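Local structure of lipase aflb (6IDY) at residues T311-T316 and S342-Q347; V364-L369 and D406-T411. The protein is a fungal lipase that probably hydrolyses the ester bonds of lipids, using an alpha/beta-hydrolase fold that carries a bound calcium ion. One frame throughout, in Å; residues are numbered along the deposited sequence.

Contact 1 (T311-T316 and S342-Q347)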
ATOM      1  N   THR A 311       8.478  10.620  -4.638  1.00 19.46           N
ATOM      2  CA  THR A 311       9.516   9.975  -3.840  1.00 19.23           C
ATOM      3  C   THR A 311       9.173   8.472  -3.785  1.00 21.60           C
ATOM      4  O   THR A 311       8.241   8.085  -3.077  1.00 20.47           O
ATOM      5  CB  THR A 311       9.556  10.616  -2.434  1.00 22.83           C
ATOM      6  OG1 THR A 311       9.663  12.033  -2.567  1.00 21.59           O
ATOM      7  CG2 THR A 311      10.691  10.074  -1.566  1.00 19.77           C
ATOM      8  N   THR A 312       9.892   7.640  -4.559  1.00 18.38           N
ATOM      9  CA  THR A 312       9.648   6.186  -4.574  1.00 17.58           C
ATOM     10  C   THR A 312      10.632   5.529  -3.626  1.00 21.70           C
ATOM     11  O   THR A 312      11.787   5.945  -3.579  1.00 20.52           O
ATOM     12  CB  THR A 312       9.675   5.584  -6.004  1.00 23.11           C
ATOM     13  OG1 THR A 312      11.024   5.459  -6.464  1.00 19.78           O
ATOM     14  CG2 THR A 312       8.824   6.373  -7.011  1.00 18.26           C
ATOM     15  N   ILE A 313      10.163   4.563  -2.812  1.00 18.59           N
ATOM     16  CA  ILE A 313      11.000   3.884  -1.817  1.00 18.29           C
ATOM     17  C   ILE A 313      10.724   2.397  -1.917  1.00 21.89           C
ATOM     18  O   ILE A 313       9.576   1.967  -1.792  1.00 21.41           O
ATOM     19  CB  ILE A 313      10.834   4.452  -0.370  1.00 21.29           C
ATOM     20  CG1 ILE A 313      10.809   6.016  -0.358  1.00 21.58           C
ATOM     21  CG2 ILE A 313      11.950   3.913   0.534  1.00 20.71           C
ATOM     22  CD1 ILE A 313      10.106   6.665   0.787  1.00 25.20           C
ATOM     23  N   TYR A 314      11.773   1.611  -2.177  1.00 18.29           N
ATOM     24  CA  TYR A 314      11.618   0.176  -2.432  1.00 17.62           C
ATOM     25  C   TYR A 314      12.818  -0.644  -2.016  1.00 21.82           C
ATOM     26  O   TYR A 314      13.918  -0.107  -1.875  1.00 20.51           O
ATOM     27  CB  TYR A 314      11.289  -0.049  -3.928  1.00 17.24           C
ATOM     28  CG  TYR A 314      12.316   0.544  -4.871  1.00 17.81           C
ATOM     29  CD1 TYR A 314      12.336   1.913  -5.145  1.00 19.24           C
ATOM     30  CD2 TYR A 314      13.234  -0.266  -5.529  1.00 18.45           C
ATOM     31  CE1 TYR A 314      13.260   2.460  -6.035  1.00 17.93           C
ATOM     32  CE2 TYR A 314      14.160   0.267  -6.424  1.00 19.42           C
ATOM     33  CZ  TYR A 314      14.173   1.632  -6.669  1.00 21.76           C
ATOM     34  OH  TYR A 314      15.106   2.152  -7.527  1.00 20.04           O
ATOM     35  N   SER A 315      12.611  -1.967  -1.893  1.00 19.12           N
ATOM     36  CA  SER A 315      13.611  -2.908  -1.406  1.00 18.92           C
ATOM     37  C   SER A 315      13.831  -4.120  -2.312  1.00 23.31           C
ATOM     38  O   SER A 315      12.872  -4.658  -2.865  1.00 23.02           O
ATOM     39  CB  SER A 315      13.192  -3.387  -0.017  1.00 21.14           C
ATOM     40  OG  SER A 315      14.039  -4.386   0.529  1.00 24.64           O
ATOM     41  N   THR A 316      15.084  -4.607  -2.370  1.00 20.46           N
ATOM     42  CA  THR A 316      15.486  -5.826  -3.091  1.00 20.49           C
ATOM     43  C   THR A 316      14.721  -7.040  -2.520  1.00 24.32           C
ATOM     44  O   THR A 316      14.344  -7.943  -3.268  1.00 23.15           O
ATOM     45  CB  THR A 316      17.015  -6.029  -2.934  1.00 28.14           C
ATOM     46  OG1 THR A 316      17.686  -5.026  -3.688  1.00 26.00           O
ATOM     47  CG2 THR A 316      17.505  -7.418  -3.405  1.00 28.87           C
ATOM     48  N   SER A 342      12.717  11.201  -6.990  1.00 19.77           N
ATOM     49  CA  SER A 342      13.798  10.495  -6.325  1.00 19.31           C
ATOM     50  C   SER A 342      13.367   9.038  -6.244  1.00 20.43           C
ATOM     51  O   SER A 342      12.244   8.750  -5.835  1.00 19.33           O
ATOM     52  CB  SER A 342      14.131  11.094  -4.960  1.00 21.78           C
ATOM     53  OG  SER A 342      13.105  10.915  -3.997  1.00 27.73           O
ATOM     54  N   ASN A 343      14.212   8.140  -6.752  1.00 17.72           N
ATOM     55  CA  ASN A 343      13.966   6.697  -6.757  1.00 17.51           C
ATOM     56  C   ASN A 343      14.926   6.123  -5.753  1.00 22.71           C
ATOM     57  O   ASN A 343      16.136   6.083  -5.978  1.00 22.22           O
ATOM     58  CB  ASN A 343      14.119   6.108  -8.159  1.00 15.06           C
ATOM     59  CG  ASN A 343      13.058   6.613  -9.103  1.00 22.47           C
ATOM     60  OD1 ASN A 343      11.865   6.389  -8.910  1.00 17.87           O
ATOM     61  ND2 ASN A 343      13.469   7.320 -10.130  1.00 16.59           N
ATOM     62  N   ASN A 344      14.376   5.768  -4.595  1.00 19.95           N
ATOM     63  CA  ASN A 344      15.145   5.394  -3.425  1.00 20.16           C
ATOM     64  C   ASN A 344      15.149   3.901  -3.118  1.00 23.16           C
ATOM     65  O   ASN A 344      14.221   3.371  -2.506  1.00 21.87           O
ATOM     66  CB  ASN A 344      14.669   6.235  -2.228  1.00 19.65           C
ATOM     67  CG  ASN A 344      14.646   7.720  -2.548  1.00 28.95           C
ATOM     68  OD1 ASN A 344      15.673   8.406  -2.522  1.00 20.15           O
ATOM     69  ND2 ASN A 344      13.477   8.241  -2.894  1.00 18.62           N
ATOM     70  N   HIS A 345      16.234   3.235  -3.546  1.00 19.87           N
ATOM     71  CA  HIS A 345      16.473   1.809  -3.336  1.00 18.58           C
ATOM     72  C   HIS A 345      17.199   1.659  -2.006  1.00 22.75           C
ATOM     73  O   HIS A 345      18.321   2.157  -1.856  1.00 21.69           O
ATOM     74  CB  HIS A 345      17.305   1.241  -4.496  1.00 18.73           C
ATOM     75  CG  HIS A 345      17.549  -0.234  -4.417  1.00 21.86           C
ATOM     76  ND1 HIS A 345      18.823  -0.761  -4.525  1.00 23.69           N
ATOM     77  CD2 HIS A 345      16.670  -1.249  -4.248  1.00 23.03           C
ATOM     78  CE1 HIS A 345      18.679  -2.069  -4.440  1.00 22.78           C
ATOM     79  NE2 HIS A 345      17.399  -2.407  -4.276  1.00 23.06           N
ATOM     80  N   LEU A 346      16.544   1.004  -1.024  1.00 20.58           N
ATOM     81  CA  LEU A 346      17.093   0.820   0.330  1.00 20.93           C
ATOM     82  C   LEU A 346      18.508   0.268   0.359  1.00 24.55           C
ATOM     83  O   LEU A 346      19.353   0.808   1.063  1.00 24.03           O
ATOM     84  CB  LEU A 346      16.189  -0.073   1.208  1.00 20.58           C
ATOM     85  CG  LEU A 346      14.728   0.314   1.404  1.00 23.49           C
ATOM     86  CD1 LEU A 346      14.069  -0.647   2.373  1.00 22.92           C
ATOM     87  CD2 LEU A 346      14.586   1.725   1.945  1.00 25.46           C
ATOM     88  N   GLN A 347      18.755  -0.804  -0.410  1.00 21.66           N
ATOM     89  CA  GLN A 347      20.026  -1.533  -0.469  1.00 22.16           C
ATOM     90  C   GLN A 347      21.138  -0.774  -1.211  1.00 27.85           C
ATOM     91  O   GLN A 347      22.290  -1.200  -1.164  1.00 29.84           O
ATOM     92  CB  GLN A 347      19.822  -2.954  -1.035  1.00 23.14           C
ATOM     93  CG  GLN A 347      19.000  -3.891  -0.121  1.00 23.76           C
ATOM     94  CD  GLN A 347      17.519  -3.553  -0.056  1.00 33.52           C
ATOM     95  OE1 GLN A 347      16.932  -3.017  -1.006  1.00 24.95           O
ATOM     96  NE2 GLN A 347      16.877  -3.859   1.066  1.00 22.98           N
TER

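Contact 2 (V364-L369 and D406-T411)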
ATOM      1  N   VAL A 364       8.860  -2.080   4.081  1.00 21.02           N
ATOM      2  CA  VAL A 364       9.303  -0.719   3.734  1.00 20.07           C
ATOM      3  C   VAL A 364       8.459   0.330   4.521  1.00 22.75           C
ATOM      4  O   VAL A 364       8.972   1.403   4.848  1.00 22.22           O
ATOM      5  CB  VAL A 364       9.380  -0.462   2.194  1.00 22.68           C
ATOM      6  CG1 VAL A 364      10.024   0.896   1.885  1.00 22.42           C
ATOM      7  CG2 VAL A 364      10.162  -1.567   1.492  1.00 21.90           C
ATOM      8  N   LEU A 365       7.209  -0.031   4.920  1.00 19.32           N
ATOM      9  CA  LEU A 365       6.330   0.833   5.731  1.00 18.80           C
ATOM     10  C   LEU A 365       6.929   1.163   7.114  1.00 23.29           C
ATOM     11  O   LEU A 365       6.582   2.190   7.706  1.00 22.87           O
ATOM     12  CB  LEU A 365       4.935   0.213   5.895  1.00 18.54           C
ATOM     13  CG  LEU A 365       4.076   0.089   4.632  1.00 21.76           C
ATOM     14  CD1 LEU A 365       2.936  -0.902   4.852  1.00 21.26           C
ATOM     15  CD2 LEU A 365       3.554   1.456   4.177  1.00 21.20           C
ATOM     16  N   TYR A 366       7.811   0.291   7.631  1.00 21.08           N
ATOM     17  CA  TYR A 366       8.458   0.528   8.920  1.00 22.12           C
ATOM     18  C   TYR A 366       9.970   0.761   8.766  1.00 26.08           C
ATOM     19  O   TYR A 366      10.701   0.698   9.751  1.00 26.80           O
ATOM     20  CB  TYR A 366       8.120  -0.564   9.967  1.00 23.65           C
ATOM     21  CG  TYR A 366       8.426  -1.998   9.572  1.00 25.52           C
ATOM     22  CD1 TYR A 366       9.740  -2.448   9.460  1.00 27.19           C
ATOM     23  CD2 TYR A 366       7.405  -2.928   9.411  1.00 26.05           C
ATOM     24  CE1 TYR A 366      10.026  -3.772   9.130  1.00 26.58           C
ATOM     25  CE2 TYR A 366       7.678  -4.258   9.091  1.00 26.45           C
ATOM     26  CZ  TYR A 366       8.992  -4.677   8.961  1.00 31.06           C
ATOM     27  OH  TYR A 366       9.265  -5.980   8.622  1.00 26.57           O
ATOM     28  N   ASN A 367      10.437   1.038   7.537  1.00 22.23           N
ATOM     29  CA  ASN A 367      11.859   1.279   7.283  1.00 22.09           C
ATOM     30  C   ASN A 367      12.281   2.710   7.712  1.00 26.96           C
ATOM     31  O   ASN A 367      11.597   3.670   7.351  1.00 26.07           O
ATOM     32  CB  ASN A 367      12.222   0.996   5.822  1.00 17.06           C
ATOM     33  CG  ASN A 367      13.685   1.189   5.550  1.00 29.41           C
ATOM     34  OD1 ASN A 367      14.138   2.294   5.258  1.00 23.97           O
ATOM     35  ND2 ASN A 367      14.463   0.131   5.682  1.00 19.20           N
ATOM     36  N   PRO A 368      13.398   2.872   8.469  1.00 24.88           N
ATOM     37  CA  PRO A 368      13.790   4.222   8.926  1.00 24.75           C
ATOM     38  C   PRO A 368      14.148   5.201   7.817  1.00 27.34           C
ATOM     39  O   PRO A 368      13.851   6.388   7.955  1.00 27.33           O
ATOM     40  CB  PRO A 368      14.962   3.962   9.872  1.00 27.18           C
ATOM     41  CG  PRO A 368      15.452   2.622   9.520  1.00 31.05           C
ATOM     42  CD  PRO A 368      14.307   1.837   9.009  1.00 26.21           C
ATOM     43  N   LEU A 369      14.761   4.712   6.722  1.00 23.09           N
ATOM     44  CA  LEU A 369      15.102   5.541   5.564  1.00 23.19           C
ATOM     45  C   LEU A 369      13.819   5.984   4.847  1.00 26.24           C
ATOM     46  O   LEU A 369      13.713   7.156   4.484  1.00 25.29           O
ATOM     47  CB  LEU A 369      16.074   4.818   4.606  1.00 23.16           C
ATOM     48  CG  LEU A 369      16.462   5.555   3.309  1.00 27.02           C
ATOM     49  CD1 LEU A 369      17.353   6.778   3.584  1.00 27.75           C
ATOM     50  CD2 LEU A 369      17.104   4.607   2.309  1.00 25.48           C
ATOM     51  N   ASP A 406       5.667  -3.693  18.110  1.00 31.93           N
ATOM     52  CA  ASP A 406       4.270  -3.980  17.740  1.00 30.94           C
ATOM     53  C   ASP A 406       3.897  -3.457  16.360  1.00 32.02           C
ATOM     54  O   ASP A 406       3.084  -4.072  15.668  1.00 31.41           O
ATOM     55  CB  ASP A 406       3.296  -3.456  18.810  1.00 33.78           C
ATOM     56  CG  ASP A 406       3.339  -4.203  20.141  1.00 44.60           C
ATOM     57  OD1 ASP A 406       4.119  -5.177  20.257  1.00 44.34           O
ATOM     58  OD2 ASP A 406       2.589  -3.814  21.063  1.00 52.77           O
ATOM     59  N   ASP A 407       4.516  -2.338  15.954  1.00 27.37           N
ATOM     60  CA  ASP A 407       4.336  -1.722  14.637  1.00 25.90           C
ATOM     61  C   ASP A 407       4.961  -2.608  13.552  1.00 29.02           C
ATOM     62  O   ASP A 407       4.317  -2.847  12.535  1.00 27.72           O
ATOM     63  CB  ASP A 407       4.928  -0.309  14.626  1.00 27.10           C
ATOM     64  CG  ASP A 407       4.237   0.634  15.594  1.00 31.15           C
ATOM     65  OD1 ASP A 407       2.999   0.768  15.509  1.00 30.33           O
ATOM     66  OD2 ASP A 407       4.937   1.250  16.422  1.00 35.62           O
ATOM     67  N   LEU A 408       6.181  -3.144  13.802  1.00 26.47           N
ATOM     68  CA  LEU A 408       6.885  -4.072  12.913  1.00 26.52           C
ATOM     69  C   LEU A 408       6.031  -5.350  12.765  1.00 29.89           C
ATOM     70  O   LEU A 408       5.744  -5.767  11.642  1.00 29.24           O
ATOM     71  CB  LEU A 408       8.274  -4.428  13.515  1.00 27.39           C
ATOM     72  CG  LEU A 408       9.345  -5.100  12.616  1.00 32.29           C
ATOM     73  CD1 LEU A 408      10.671  -5.104  13.307  1.00 33.39           C
ATOM     74  CD2 LEU A 408       9.005  -6.548  12.275  1.00 34.30           C
ATOM     75  N   LEU A 409       5.627  -5.956  13.904  1.00 25.83           N
ATOM     76  CA  LEU A 409       4.833  -7.194  13.932  1.00 25.08           C
ATOM     77  C   LEU A 409       3.466  -7.048  13.283  1.00 27.15           C
ATOM     78  O   LEU A 409       3.078  -7.900  12.488  1.00 25.86           O
ATOM     79  CB  LEU A 409       4.707  -7.768  15.355  1.00 25.83           C
ATOM     80  CG  LEU A 409       6.007  -7.938  16.169  1.00 31.06           C
ATOM     81  CD1 LEU A 409       5.712  -8.418  17.584  1.00 31.45           C
ATOM     82  CD2 LEU A 409       6.998  -8.865  15.476  1.00 31.95           C
ATOM     83  N   GLY A 410       2.767  -5.964  13.610  1.00 24.42           N
ATOM     84  CA  GLY A 410       1.450  -5.655  13.069  1.00 24.02           C
ATOM     85  C   GLY A 410       1.456  -5.452  11.568  1.00 27.38           C
ATOM     86  O   GLY A 410       0.557  -5.942  10.880  1.00 26.56           O
ATOM     87  N   THR A 411       2.480  -4.742  11.046  1.00 23.86           N
ATOM     88  CA  THR A 411       2.664  -4.507   9.602  1.00 22.60           C
ATOM     89  C   THR A 411       2.865  -5.846   8.875  1.00 26.02           C
ATOM     90  O   THR A 411       2.314  -6.052   7.802  1.00 25.95           O
ATOM     91  CB  THR A 411       3.808  -3.516   9.356  1.00 27.79           C
ATOM     92  OG1 THR A 411       3.499  -2.281  10.005  1.00 27.51           O
ATOM     93  CG2 THR A 411       4.077  -3.265   7.870  1.00 23.97           C
TER

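Contact 1 (T311-T316 and S342-Q347)
Two parallel neighbours at the edge of an alpha/beta-hydrolase sheet, strands 310-314 and 341-345, pair here and stay joined beyond the strands, where the first runs into a loop and the second into helix 346-349. In this fold the catalytic acid and histidine usually lie on loops after such strands. The ladder runs from Thr312 N on Ser342 O (2.9 Å) to Leu346 N, already in the helix, on Tyr314 O (3.0 Å). Helix 368-379 covers the face bearing Ile313 and Asn344. There the Asn344 amide suits a buried position: ND2 donates to Thr312 O (2.9 Å), a carbonyl that also accepts from Asn344 N, and to Ser342 OG, itself bound to Gly384 O. On the other face Thr312 OG1 (chi1 77°) donates to a lone pair of Asn343 OD1 (2.7 Å). One face of the Tyr314 ring lies over the His345 backbone, CA above its centre; the imidazole is oblique to it, Tyr314 CE2 3.7 Å from His345 CD2. Gln347 is bent at chi2 (72°), so OE1 accepts from Thr316 N while NE2 reaches Ser315 OG, also bonded to Tyr359 O. At the imidazole edge, in plane, a hydrogen bond links Thr316 OG1 and His345 NE2 (2.7 Å).

Contact 2 (V364-L369 and D406-T411)
The flat ring of Tyr366, in the turn leading into helix 368-379, meets helix 405-412 in two ways at once. Leu408 comes over one face: its CG stands 3.8 Å from the ring centroid, a CH-pi contact shifted somewhat toward the rim, and its CD2 packs beside OH of Tyr366 at 3.7 Å. Thr411, one turn along the helix, meets the edge instead, with CB in the ring plane and 3.6 Å from Tyr366 CD2. Its methyl also faces Leu365, whose CD1 lies 4.0 Å from Thr411 CG2. Leucine offers a broad aliphatic surface for the ring face; threonine turns CB and methyl to the rim while its hydroxyl returns to its own helix.

Torsions set this up. Tyr366 CG sits between its backbone N and carbonyl carbon (chi1 56°), and Leu408 CG is anti to its own N (chi1 -165°). Thr411 OG1 fixes its rotation by bonding to Asp407 O (2.7 Å), a carbonyl that also receives Thr411 N, and to Asn180 ND2. Farther out, Tyr366 OH is hydrogen-bonded to Glu412 OE2, Ile70 of helix 63-73 touches both Tyr366 and Leu408, and Leu365 packs on Ile259 of strand 253-259.

Dispersion and CH-pi attraction therefore join the turn to the helix, while neighbours satisfy the polar ends of Tyr366 and Thr411; the nearby carboxylate may make the phenol somewhat less ready to ionise.

How the contacts relate
The two contacts follow one another along the chain, their centres about 15 Å apart, and they share a largely apolar seam. Leu346, which opens the helix after the edge strand of contact 1, sets CD2 3.8 Å from Leu369 CD2 and also packs on OD1 of Asn367, the N-cap of helix 368-379. Val364 extends the seam to the neighbouring strand, its CG1 3.8 Å from Ile313 CG2 and its CG2 against Ser315 CB. Through this turn helix 405-412 is connected to the C-terminal ends of the two strands. At the far end of contact 1 the Thr311 side chain lies about 7 Å from the calcium ion bound by Asp255, Ala377, His380 and Gly382, and touches Ala377.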